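Local structure of vanadium-dependent haloperoxidase (Zobellia galactanivorans, 4CIT) at residues A[132-135]-A[136-140]. The protein probably oxidises iodide with hydrogen peroxide, as a bacterial vanadium-dependent iodoperoxidase of the PAP2 superfamily. Residues are numbered along the deposited sequence; the frame is centred on the assembly and turned at random.
Sequences SLRD and SLYMV
Arg134 lays its aliphatic stem over one face of the Tyr138 ring, CG standing 3.5 Å from the ring centroid, a CH-pi contact displaced toward the rim. CD follows above the phenol end, 3.5 Å from Tyr138 OH, and the guanidinium plane lies only 17° from that of the ring. With CG anti to the backbone N (chi1 178°), the arginine chain runs out across the ring, then bends at chi3 (73°) and brings its head to Asp135. There NE and NH2 grip the single oxygen OD1 side-on in a salt bridge, NE 2.9 Å from Asp135 OD1; both nitrogens approach from the same face of the carboxylate, whereas the acid oxygen lies close to the guanidinium plane. The Arg134-Tyr138 pair is an i to i+4 surface contact on helix 128-144, one turn of which is closed by Tyr138 N bonding Arg134 O at 2.8 Å. Helix 108-123 touches both residues, through Met117 and Val114, and Phe149 meets the tyrosine edge-to-face. A serine in place of Tyr138 would probably leave the arginine stem without its platform and Phe149 without its aromatic partner. One residue earlier, Leu133 O takes the backbone N of Leu137 and the hydroxyl of Ser136, whose OG reaches back to 2.7 Å from Leu133 O, besides a weak bond from Ser136 N.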
loop_
_atom_site.group_PDB
_atom_site.type_symbol
_atom_site.label_atom_id
_atom_site.label_comp_id
_atom_site.label_asym_id
_atom_site.label_seq_id
_atom_site.Cartn_x
_atom_site.Cartn_y
_atom_site.Cartn_z
ATOM N N SER A 132 5.013 -20.227 11.028
ATOM C CA SER A 132 5.105 -20.231 12.478
ATOM C C SER A 132 3.901 -19.568 13.117
ATOM O O SER A 132 3.366 -20.072 14.131
ATOM C CB SER A 132 6.442 -19.624 13.047
ATOM O OG SER A 132 6.512 -18.325 12.484
ATOM N N LEU A 133 3.434 -18.472 12.537
ATOM C CA LEU A 133 2.300 -17.750 13.093
ATOM C C LEU A 133 1.053 -18.650 12.910
ATOM O O LEU A 133 0.282 -18.871 13.854
ATOM C CB LEU A 133 2.017 -16.478 12.305
ATOM C CG LEU A 133 0.675 -15.780 12.648
ATOM C CD1 LEU A 133 0.713 -15.288 14.063
ATOM C CD2 LEU A 133 0.369 -14.636 11.690
ATOM N N ARG A 134 0.904 -19.145 11.693
ATOM C CA ARG A 134 -0.217 -20.026 11.347
ATOM C C ARG A 134 -0.260 -21.246 12.296
ATOM O O ARG A 134 -1.334 -21.609 12.860
ATOM C CB ARG A 134 -0.027 -20.555 9.945
ATOM C CG ARG A 134 -1.079 -21.508 9.506
ATOM C CD ARG A 134 -0.624 -22.184 8.217
ATOM N NE ARG A 134 0.425 -23.146 8.494
ATOM C CZ ARG A 134 1.154 -23.754 7.550
ATOM N NH1 ARG A 134 0.962 -23.523 6.233
ATOM N NH2 ARG A 134 2.147 -24.563 7.901
ATOM N N ASP A 135 0.887 -21.926 12.449
ATOM C CA ASP A 135 0.878 -23.187 13.233
ATOM C C ASP A 135 0.520 -22.979 14.725
ATOM O O ASP A 135 -0.081 -23.822 15.360
ATOM C CB ASP A 135 2.212 -23.931 13.029
ATOM C CG ASP A 135 2.394 -24.448 11.600
ATOM O OD1 ASP A 135 1.412 -24.570 10.810
ATOM O OD2 ASP A 135 3.578 -24.828 11.312
ATOM N N SER A 136 0.835 -21.784 15.252
ATOM C CA SER A 136 0.577 -21.501 16.597
ATOM C C SER A 136 -0.890 -21.256 16.832
ATOM O O SER A 136 -1.415 -21.676 17.854
ATOM C CB SER A 136 1.455 -20.323 17.081
ATOM O OG SER A 136 0.829 -19.154 16.526
ATOM N N LEU A 137 -1.564 -20.651 15.874
ATOM C CA LEU A 137 -3.047 -20.486 15.908
ATOM C C LEU A 137 -3.736 -21.808 15.665
ATOM O O LEU A 137 -4.687 -22.207 16.389
ATOM C CB LEU A 137 -3.476 -19.511 14.824
ATOM C CG LEU A 137 -3.124 -18.058 15.171
ATOM C CD1 LEU A 137 -3.434 -17.167 13.964
ATOM C CD2 LEU A 137 -3.956 -17.625 16.350
ATOM N N TYR A 138 -3.240 -22.537 14.699
ATOM C CA TYR A 138 -3.844 -23.812 14.407
ATOM C C TYR A 138 -3.834 -24.721 15.694
ATOM O O TYR A 138 -4.757 -25.499 15.976
ATOM C CB TYR A 138 -3.063 -24.572 13.308
ATOM C CG TYR A 138 -3.336 -24.166 11.886
ATOM C CD1 TYR A 138 -4.036 -23.011 11.564
ATOM C CD2 TYR A 138 -2.826 -24.949 10.859
ATOM C CE1 TYR A 138 -4.335 -22.744 10.222
ATOM C CE2 TYR A 138 -3.034 -24.607 9.483
ATOM C CZ TYR A 138 -3.808 -23.518 9.212
ATOM O OH TYR A 138 -4.010 -23.182 7.865
ATOM N N MET A 139 -2.740 -24.703 16.385
ATOM C CA MET A 139 -2.623 -25.610 17.533
ATOM C C MET A 139 -3.689 -25.329 18.572
ATOM O O MET A 139 -4.320 -26.260 19.124
ATOM C CB MET A 139 -1.161 -25.515 18.148
ATOM C CG MET A 139 -1.001 -26.398 19.314
ATOM S SD MET A 139 0.687 -26.074 20.107
ATOM C CE MET A 139 1.591 -26.700 18.792
ATOM N N VAL A 140 -4.028 -24.052 18.812
ATOM C CA VAL A 140 -5.024 -23.727 19.802
ATOM C C VAL A 140 -6.392 -24.083 19.239
ATOM O O VAL A 140 -7.263 -24.633 19.928
ATOM C CB VAL A 140 -5.002 -22.228 20.118
ATOM C CG1 VAL A 140 -6.241 -21.853 20.967
ATOM C CG2 VAL A 140 -3.752 -21.935 20.912
#